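Local coordinates for protein acetylene hydratase (Pelobacter acetylenicus, PDB 2E7Z) that catalyses the hydration of acetylene to acetaldehyde, a non-redox reaction, using a tungsten-bis(molybdopterin guanine dinucleotide) cofactor and one [4Fe-4S] cluster, at residues G104-E109 against L412-L417; S128-S133 against F387-T392; T132-M137 against M418-Q423. One frame throughout, in Å; residues are numbered along the deposited sequence.

Overall arrangement
The three contacts show how a cofactor site can be assembled where sheet strands give way to loops. Contact 1 pairs strand 103-107 with the end of strand 408-412; contact 2 braces the neighbouring edge strand 131-132 against residues 387-392; contact 3 joins the loops that follow, 132-137 and 418-423. Centres of contacts 1 and 3 lie about 9 Å apart, and contact 2 is about 11 Å from each. Contacts 1 and 3 hold different parts of one MGD, and T108 and A134 each bring their side chains to about 8 Å from the tungsten. S106 OG to Y420 OH (2.7 Å) ties contact 1 to contact 3, while Q107 OE1 to W131 NE1 (2.8 Å) ties it to contact 2.

Contact 1: residues G104-E109 against L412-L417; sequences GVSQTE and LASNAL. With MGD (2-amino-5,6-dimercapto-7-methyl-3,7,8a,9-tetrahydro-8-oxa-1,3,9,10-tetraaza-anthracen-4-one guanosine dinucleotide), chain E.
Parallel pairing of strands 103-107 and 408-412 ends in a bridge between Q107 and L412, at the edge of a nucleotide-binding site. The backbone closes it from both sides: L412 N donates to S106 O, and L412 O receives T108 N at 3.0 Å, with the CA-H of Q107 lying close to the same oxygen. On the face carrying Q107 and L412, the leucine CB packs on Q107 CG at 3.9 Å, and its CD1 also reaches V105 CG1. The amide of Q107 extends beyond this contact, its OE1 accepting from the indole N-H of W131. As in other alpha/beta nucleotide-binding folds, the ligand is met where the strands end. A413, with both backbone angles positive (49°/47°), turns the chain out of the strand direction and sets its CB 3.3 Å from guanine N3 of MGD. T108 keeps OG1 beside its own backbone N (chi1 -60°), from where the hydroxyl donates to the phosphate oxygen O2A at 2.6 Å; its CB rests against A413 O at 3.3 Å. One residue past S414, N415 N donates to the ester oxygen O5' at 3.0 Å. Away from the ligand, the hydroxyls of S106 and S414 meet in a hydrogen bond of 2.7 Å between their OG atoms, beside the methyl of A416. S106 OG has a second partner in Y420 OH, making it the middle member of a buried hydroxyl chain.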
# COMPACT_ATOMS: atom_id res chain seq x y z
N GLY A 104 1.35 8.83 -17.90
CA GLY A 104 1.16 7.90 -16.79
C GLY A 104 1.85 8.45 -15.55
O GLY A 104 2.91 9.11 -15.66
N VAL A 105 1.27 8.20 -14.37
CA VAL A 105 1.86 8.67 -13.11
C VAL A 105 1.86 7.54 -12.09
O VAL A 105 0.82 6.87 -11.94
CB VAL A 105 1.09 9.91 -12.56
CG1 VAL A 105 1.63 10.31 -11.17
CG2 VAL A 105 1.19 11.08 -13.50
N SER A 106 2.98 7.32 -11.40
CA SER A 106 3.03 6.43 -10.25
C SER A 106 3.36 7.31 -9.06
O SER A 106 4.47 7.88 -9.02
CB SER A 106 4.07 5.33 -10.49
OG SER A 106 4.26 4.51 -9.35
N GLN A 107 2.44 7.45 -8.12
CA GLN A 107 2.62 8.36 -6.99
C GLN A 107 2.34 7.66 -5.69
O GLN A 107 1.29 7.01 -5.56
CB GLN A 107 1.63 9.53 -7.12
CG GLN A 107 1.65 10.53 -5.97
CD GLN A 107 0.36 11.28 -5.81
OE1 GLN A 107 -0.68 10.86 -6.33
NE2 GLN A 107 0.38 12.37 -5.07
N THR A 108 3.24 7.79 -4.72
CA THR A 108 2.92 7.34 -3.37
C THR A 108 2.71 8.57 -2.50
O THR A 108 3.70 9.16 -1.98
CB THR A 108 4.03 6.46 -2.79
OG1 THR A 108 4.18 5.32 -3.65
CG2 THR A 108 3.66 6.01 -1.39
N GLU A 109 1.46 8.99 -2.32
CA GLU A 109 1.23 10.24 -1.63
C GLU A 109 1.52 10.13 -0.13
O GLU A 109 1.86 11.16 0.48
CB GLU A 109 -0.18 10.78 -1.90
CG GLU A 109 -0.52 12.08 -1.18
CD GLU A 109 0.46 13.23 -1.44
OE1 GLU A 109 1.37 13.10 -2.31
OE2 GLU A 109 0.31 14.25 -0.74
N LEU A 412 6.44 9.90 -8.49
CA LEU A 412 6.38 10.85 -7.38
C LEU A 412 6.49 10.08 -6.09
O LEU A 412 5.56 9.39 -5.69
CB LEU A 412 5.09 11.68 -7.42
CG LEU A 412 4.75 12.33 -8.76
CD1 LEU A 412 3.37 13.00 -8.75
CD2 LEU A 412 5.84 13.29 -9.18
N ALA A 413 7.67 10.16 -5.46
CA ALA A 413 8.02 9.37 -4.28
C ALA A 413 7.69 7.90 -4.50
O ALA A 413 7.11 7.24 -3.64
CB ALA A 413 7.39 9.92 -3.01
N SER A 414 8.10 7.39 -5.66
CA SER A 414 7.79 6.03 -6.06
C SER A 414 8.92 5.46 -6.90
O SER A 414 9.22 5.96 -7.99
CB SER A 414 6.45 6.04 -6.85
OG SER A 414 6.21 4.77 -7.47
N ASN A 415 9.57 4.43 -6.35
CA ASN A 415 10.61 3.72 -7.09
C ASN A 415 9.91 2.67 -7.94
O ASN A 415 9.99 1.48 -7.73
CB ASN A 415 11.60 3.12 -6.10
CG ASN A 415 12.75 2.40 -6.77
OD1 ASN A 415 13.05 2.58 -7.94
ND2 ASN A 415 13.44 1.60 -5.95
N ALA A 416 9.18 3.20 -8.93
CA ALA A 416 8.23 2.43 -9.74
C ALA A 416 8.82 1.21 -10.44
O ALA A 416 8.16 0.17 -10.53
CB ALA A 416 7.52 3.35 -10.76
N LEU A 417 10.07 1.30 -10.90
CA LEU A 417 10.70 0.14 -11.50
C LEU A 417 10.55 -1.10 -10.61
O LEU A 417 10.39 -2.22 -11.10
CB LEU A 417 12.19 0.43 -11.78
CG LEU A 417 12.97 -0.76 -12.30
CD1 LEU A 417 12.52 -1.19 -13.70
CD2 LEU A 417 14.46 -0.38 -12.31
PB MGD E . 9.25 2.48 -2.85
O1B MGD E . 8.91 1.66 -4.06
O2B MGD E . 10.43 2.13 -2.02
O3B MGD E . 8.01 2.55 -1.82
O3A MGD E . 5.69 1.71 -2.26
PA MGD E . 6.51 3.08 -2.00
O1A MGD E . 6.16 3.69 -0.67
O2A MGD E . 6.36 3.88 -3.26
O5' MGD E . 9.41 4.00 -3.38
C5' MGD E . 9.32 5.06 -2.45
C4' MGD E . 10.22 6.16 -2.98
O4' MGD E . 9.92 7.35 -2.24
C3' MGD E . 11.70 5.92 -2.71
O3' MGD E . 12.42 5.98 -3.95
C2' MGD E . 12.15 7.04 -1.74
O2' MGD E . 13.49 7.53 -1.91
C1' MGD E . 11.14 8.11 -2.05
N9 MGD E . 10.82 9.04 -0.95
C8 MGD E . 10.68 8.75 0.36
N7 MGD E . 10.28 9.84 1.05
C5 MGD E . 10.09 10.82 0.14
C6 MGD E . 9.66 12.21 0.16
O6 MGD E . 9.34 12.77 1.22
N1 MGD E . 9.59 12.82 -1.03
C2 MGD E . 9.97 12.30 -2.19
N2 MGD E . 9.85 13.04 -3.33
N3 MGD E . 10.38 11.03 -2.28
C4 MGD E . 10.44 10.29 -1.16
C10 MGD E . 5.25 0.97 -1.12
C11 MGD E . 4.23 -0.03 -1.62
O11 MGD E . 4.95 -0.95 -2.44
C12 MGD E . 3.58 -0.74 -0.45
S12 MGD E . 2.89 0.21 0.79
C13 MGD E . 3.50 -2.08 -0.42
S13 MGD E . 2.89 -2.92 0.93
C14 MGD E . 3.94 -2.95 -1.55
N15 MGD E . 5.14 -3.70 -1.23
C16 MGD E . 5.65 -4.42 -2.27
C17 MGD E . 6.35 -5.70 -2.13
O17 MGD E . 6.52 -6.22 -1.00
N18 MGD E . 6.80 -6.30 -3.26
C19 MGD E . 6.63 -5.77 -4.50
N19 MGD E . 7.11 -6.41 -5.58
N20 MGD E . 6.02 -4.60 -4.69
C21 MGD E . 5.52 -3.91 -3.65
N22 MGD E . 4.88 -2.76 -3.87
C23 MGD E . 4.17 -2.08 -2.80

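Contact 2: residues S128-S133 against F387-T392; sequences SPNWTS and FMANPT
W131 O is gripped by the chain of residues 387-392: A389 N donates to it over 2.8 Å, from a position tilted 26° out of the carbonyl plane, and the CA-H of M388 approaches the same oxygen. The methyl of A389 also faces it, CB to O 3.6 Å. One residue on, the partners change roles, and T132 OG1 donates to A389 O at 2.9 Å. With OG1 anti to its own backbone N (chi1 -164°), the threonine also meets the ring of P391, which crosses it at about a right angle with CG 3.6 Å from OG1. An alanine at T132 would probably leave A389 O without this donor and open a gap beside the proline ring. Strand 131-132 forms one edge of its mixed sheet, and these bonds brace it against the chain entering helix 391-400, which N390 caps as its N-cap residue. The indole of W131 runs side by side with M388 in a Met-aromatic contact: M388 CG lies in the ring plane at the edge, 3.6 Å from W131 CZ3, and M388 SD is likewise at the edge, 5.1 Å from the centroid of the six-membered ring. Leucine and methionine side chains of helix 118-126, L119 and M123, also pack on the indole.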
# COMPACT_ATOMS: atom_id res chain seq x y z
N SER A 128 -5.77 13.15 -18.34
CA SER A 128 -5.20 11.80 -18.17
C SER A 128 -5.84 11.06 -17.00
O SER A 128 -5.77 11.51 -15.86
CB SER A 128 -3.69 11.80 -17.88
OG SER A 128 -3.36 10.41 -17.79
N PRO A 129 -6.39 9.87 -17.27
CA PRO A 129 -6.87 9.02 -16.21
C PRO A 129 -5.78 8.08 -15.67
O PRO A 129 -6.03 7.30 -14.75
CB PRO A 129 -7.91 8.16 -16.94
CG PRO A 129 -7.24 7.92 -18.27
CD PRO A 129 -6.60 9.26 -18.60
N ASN A 130 -4.59 8.12 -16.26
CA ASN A 130 -3.61 7.05 -16.02
C ASN A 130 -2.70 7.22 -14.80
O ASN A 130 -1.47 7.29 -14.91
CB ASN A 130 -2.88 6.73 -17.31
CG ASN A 130 -3.80 6.04 -18.33
OD1 ASN A 130 -3.79 6.38 -19.53
ND2 ASN A 130 -4.66 5.15 -17.84
N TRP A 131 -3.35 7.30 -13.65
CA TRP A 131 -2.71 7.35 -12.35
C TRP A 131 -2.70 5.98 -11.72
O TRP A 131 -3.78 5.30 -11.71
CB TRP A 131 -3.48 8.29 -11.43
CG TRP A 131 -2.85 8.47 -10.09
CD1 TRP A 131 -1.94 9.44 -9.77
CD2 TRP A 131 -3.09 7.72 -8.89
NE1 TRP A 131 -1.57 9.30 -8.45
CE2 TRP A 131 -2.27 8.28 -7.88
CE3 TRP A 131 -3.93 6.64 -8.56
CZ2 TRP A 131 -2.25 7.80 -6.56
CZ3 TRP A 131 -3.90 6.15 -7.23
CH2 TRP A 131 -3.08 6.75 -6.25
N THR A 132 -1.55 5.56 -11.19
CA THR A 132 -1.54 4.36 -10.40
C THR A 132 -0.58 4.59 -9.23
O THR A 132 0.00 5.67 -9.09
CB THR A 132 -1.21 3.09 -11.21
OG1 THR A 132 -1.58 1.95 -10.43
CG2 THR A 132 0.25 2.99 -11.57
N SER A 133 -0.45 3.58 -8.39
CA SER A 133 0.31 3.74 -7.17
C SER A 133 0.67 2.35 -6.68
O SER A 133 -0.07 1.39 -6.90
CB SER A 133 -0.55 4.48 -6.13
OG SER A 133 0.13 4.61 -4.89
N PHE A 387 -9.65 5.03 -8.18
CA PHE A 387 -9.84 5.36 -9.60
C PHE A 387 -8.49 5.21 -10.27
O PHE A 387 -7.82 6.17 -10.68
CB PHE A 387 -10.47 6.74 -9.79
CG PHE A 387 -11.58 7.03 -8.81
CD1 PHE A 387 -12.67 6.18 -8.72
CD2 PHE A 387 -11.56 8.14 -7.98
CE1 PHE A 387 -13.69 6.40 -7.80
CE2 PHE A 387 -12.62 8.40 -7.07
CZ PHE A 387 -13.67 7.50 -6.99
N MET A 388 -8.05 3.96 -10.33
CA MET A 388 -6.65 3.67 -10.64
C MET A 388 -6.49 2.86 -11.90
O MET A 388 -7.22 1.89 -12.18
CB MET A 388 -6.01 2.88 -9.48
CG MET A 388 -6.23 3.51 -8.11
SD MET A 388 -5.32 2.66 -6.79
CE MET A 388 -6.40 1.24 -6.46
N ALA A 389 -5.43 3.20 -12.63
CA ALA A 389 -5.00 2.36 -13.72
C ALA A 389 -4.39 1.09 -13.17
O ALA A 389 -3.68 1.10 -12.17
CB ALA A 389 -3.96 3.11 -14.60
N ASN A 390 -4.61 -0.02 -13.86
CA ASN A 390 -4.03 -1.28 -13.49
C ASN A 390 -2.53 -1.22 -13.84
O ASN A 390 -2.19 -0.87 -14.97
CB ASN A 390 -4.67 -2.41 -14.28
CG ASN A 390 -4.08 -3.76 -13.97
OD1 ASN A 390 -3.25 -4.23 -14.73
ND2 ASN A 390 -4.51 -4.39 -12.86
N PRO A 391 -1.62 -1.53 -12.90
CA PRO A 391 -0.19 -1.40 -13.23
C PRO A 391 0.28 -2.25 -14.41
O PRO A 391 1.07 -1.78 -15.23
CB PRO A 391 0.51 -1.85 -11.93
CG PRO A 391 -0.51 -1.45 -10.87
CD PRO A 391 -1.80 -1.89 -11.49
N THR A 392 -0.18 -3.50 -14.50
CA THR A 392 0.22 -4.33 -15.62
C THR A 392 -0.25 -3.70 -16.93
O THR A 392 0.48 -3.66 -17.91
CB THR A 392 -0.37 -5.77 -15.44
OG1 THR A 392 0.17 -6.32 -14.23
CG2 THR A 392 -0.01 -6.66 -16.63

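Contact 3: residues T132-M137 against M418-Q423; sequences TSAMYM and MGYANQ. With MGD (2-amino-5,6-dimercapto-7-methyl-3,7,8a,9-tetrahydro-8-oxa-1,3,9,10-tetraaza-anthracen-4-one guanosine dinucleotide), chain E.
G419 and A134 come together around a shared water, which donates to both of their carbonyl oxygens, 2.8 Å to A134 O and 2.9 Å to G419 O. The glycine oxygen takes a second donor from the cofactor, MGD N22, also at 2.9 Å and nearly straight (169°), so this one carbonyl oxygen accepts both a water O-H and a pterin N-H. The methyl of A134 lies alongside, its CB close to G419 O and to the ring ether oxygen O11 and the phosphate ester oxygen O3A of MGD.

Y420 follows, and it buries more surface here than any other residue. Its CG stands beside the backbone N, anti to the carbonyl carbon (chi1 -58°), and the ring then runs toward the bend that begins the 3-10 turn 134-136. The ring edge meets S133 O, with Y420 CE2 at 3.5 Å. The phenol oxygen rests against the S133-A134 peptide, Y420 OH lying 3.1 Å from S133 C. The N-H of A134 is badly angled for a bond to it; the hydroxyl is instead hydrogen-bonded to S106 OG. T132 CG2 meets the phenol tip to tip, 3.6 Å from Y420 OH, while F395 packs on the ring edge-to-face.

Y420 O accepts from the pterin amine N19 at 2.8 Å. Nearby, M137 stretches out beyond CG and lays its methyl CE over the pterin face, 3.1 Å from N20. Farther on, N422 is the N-cap of helix 423-431.

In this contact two pterin N-H donors, at N22 and N19, are read by backbone carbonyls, while side chains supply packing; recognition therefore probably depends on the path of the 418-423 loop, which the wedged phenol and the shared water would help to fix.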
# COMPACT_ATOMS: atom_id res chain seq x y z
N THR A 132 -1.55 5.56 -11.19
CA THR A 132 -1.54 4.36 -10.40
C THR A 132 -0.58 4.59 -9.23
O THR A 132 0.00 5.67 -9.09
CB THR A 132 -1.21 3.09 -11.21
OG1 THR A 132 -1.58 1.95 -10.43
CG2 THR A 132 0.25 2.99 -11.57
N SER A 133 -0.45 3.58 -8.39
CA SER A 133 0.31 3.74 -7.17
C SER A 133 0.67 2.35 -6.68
O SER A 133 -0.07 1.39 -6.90
CB SER A 133 -0.55 4.48 -6.13
OG SER A 133 0.13 4.61 -4.89
N ALA A 134 1.79 2.25 -5.98
CA ALA A 134 2.20 0.95 -5.49
C ALA A 134 1.18 0.42 -4.51
O ALA A 134 1.12 -0.79 -4.24
CB ALA A 134 3.59 1.07 -4.87
N MET A 135 0.35 1.32 -3.98
CA MET A 135 -0.74 0.92 -3.09
C MET A 135 -1.91 0.23 -3.81
O MET A 135 -2.90 -0.19 -3.19
CB MET A 135 -1.24 2.11 -2.24
CG MET A 135 -2.24 3.05 -2.92
SD MET A 135 -2.58 4.48 -1.80
CE MET A 135 -3.49 3.73 -0.40
N TYR A 136 -1.75 0.03 -5.12
CA TYR A 136 -2.64 -0.85 -5.86
C TYR A 136 -2.69 -2.25 -5.25
O TYR A 136 -3.69 -2.96 -5.43
CB TYR A 136 -2.21 -0.94 -7.32
CG TYR A 136 -3.27 -1.42 -8.29
CD1 TYR A 136 -3.42 -2.78 -8.55
CD2 TYR A 136 -4.11 -0.51 -8.93
CE1 TYR A 136 -4.40 -3.21 -9.44
CE2 TYR A 136 -5.10 -0.93 -9.84
CZ TYR A 136 -5.22 -2.30 -10.10
OH TYR A 136 -6.14 -2.74 -11.02
N MET A 137 -1.65 -2.67 -4.53
CA MET A 137 -1.73 -3.93 -3.77
C MET A 137 -1.41 -3.73 -2.31
O MET A 137 -0.83 -4.62 -1.67
CB MET A 137 -0.88 -5.06 -4.38
CG MET A 137 0.61 -4.84 -4.34
SD MET A 137 1.43 -6.23 -5.17
CE MET A 137 3.15 -5.74 -5.06
N MET A 418 10.68 -0.89 -9.30
CA MET A 418 10.78 -1.98 -8.33
C MET A 418 9.53 -2.17 -7.49
O MET A 418 9.54 -3.00 -6.57
CB MET A 418 11.99 -1.72 -7.39
CG MET A 418 13.37 -1.94 -8.05
SD MET A 418 14.78 -1.39 -7.06
CE MET A 418 14.47 -2.09 -5.42
N GLY A 419 8.47 -1.41 -7.80
CA GLY A 419 7.35 -1.26 -6.87
C GLY A 419 6.12 -2.04 -7.24
O GLY A 419 5.07 -1.90 -6.60
N TYR A 420 6.21 -2.88 -8.28
CA TYR A 420 5.07 -3.65 -8.77
C TYR A 420 5.51 -5.10 -8.97
O TYR A 420 6.23 -5.63 -8.14
CB TYR A 420 4.44 -2.99 -10.01
CG TYR A 420 3.99 -1.56 -9.75
CD1 TYR A 420 4.87 -0.48 -9.91
CD2 TYR A 420 2.68 -1.30 -9.32
CE1 TYR A 420 4.46 0.83 -9.65
CE2 TYR A 420 2.25 0.02 -9.09
CZ TYR A 420 3.15 1.07 -9.26
OH TYR A 420 2.71 2.33 -9.01
N ALA A 421 5.03 -5.77 -10.01
CA ALA A 421 5.53 -7.07 -10.40
C ALA A 421 6.32 -6.92 -11.70
O ALA A 421 6.61 -5.80 -12.15
CB ALA A 421 4.38 -8.06 -10.55
N ASN A 422 6.72 -8.05 -12.31
CA ASN A 422 7.26 -8.08 -13.67
C ASN A 422 8.19 -6.87 -13.93
O ASN A 422 7.92 -6.04 -14.81
CB ASN A 422 6.12 -8.19 -14.69
CG ASN A 422 6.64 -8.56 -16.08
OD1 ASN A 422 7.85 -8.75 -16.29
ND2 ASN A 422 5.72 -8.66 -17.03
N GLN A 423 9.27 -6.80 -13.16
CA GLN A 423 10.19 -5.70 -13.23
C GLN A 423 10.80 -5.55 -14.61
O GLN A 423 11.09 -4.45 -15.04
CB GLN A 423 11.26 -5.87 -12.17
CG GLN A 423 12.27 -4.72 -12.09
CD GLN A 423 13.07 -4.83 -10.82
OE1 GLN A 423 12.51 -5.09 -9.76
NE2 GLN A 423 14.38 -4.61 -10.91
PB MGD E . 9.25 2.48 -2.85
O1B MGD E . 8.91 1.66 -4.06
O2B MGD E . 10.43 2.13 -2.02
O3B MGD E . 8.01 2.55 -1.82
O3A MGD E . 5.69 1.71 -2.26
PA MGD E . 6.51 3.08 -2.00
O1A MGD E . 6.16 3.69 -0.67
O2A MGD E . 6.36 3.88 -3.26
O5' MGD E . 9.41 4.00 -3.38
C5' MGD E . 9.32 5.06 -2.45
C4' MGD E . 10.22 6.16 -2.98
O4' MGD E . 9.92 7.35 -2.24
C3' MGD E . 11.70 5.92 -2.71
O3' MGD E . 12.42 5.98 -3.95
C2' MGD E . 12.15 7.04 -1.74
O2' MGD E . 13.49 7.53 -1.91
C1' MGD E . 11.14 8.11 -2.05
N9 MGD E . 10.82 9.04 -0.95
C8 MGD E . 10.68 8.75 0.36
N7 MGD E . 10.28 9.84 1.05
C5 MGD E . 10.09 10.82 0.14
C6 MGD E . 9.66 12.21 0.16
O6 MGD E . 9.34 12.77 1.22
N1 MGD E . 9.59 12.82 -1.03
C2 MGD E . 9.97 12.30 -2.19
N2 MGD E . 9.85 13.04 -3.33
N3 MGD E . 10.38 11.03 -2.28
C4 MGD E . 10.44 10.29 -1.16
C10 MGD E . 5.25 0.97 -1.12
C11 MGD E . 4.23 -0.03 -1.62
O11 MGD E . 4.95 -0.95 -2.44
C12 MGD E . 3.58 -0.74 -0.45
S12 MGD E . 2.89 0.21 0.79
C13 MGD E . 3.50 -2.08 -0.42
S13 MGD E . 2.89 -2.92 0.93
C14 MGD E . 3.94 -2.95 -1.55
N15 MGD E . 5.14 -3.70 -1.23
C16 MGD E . 5.65 -4.42 -2.27
C17 MGD E . 6.35 -5.70 -2.13
O17 MGD E . 6.52 -6.22 -1.00
N18 MGD E . 6.80 -6.30 -3.26
C19 MGD E . 6.63 -5.77 -4.50
N19 MGD E . 7.11 -6.41 -5.58
N20 MGD E . 6.02 -4.60 -4.69
C21 MGD E . 5.52 -3.91 -3.65
N22 MGD E . 4.88 -2.76 -3.87
C23 MGD E . 4.17 -2.08 -2.80
O HOH W 1 2.26 -2.41 -6.26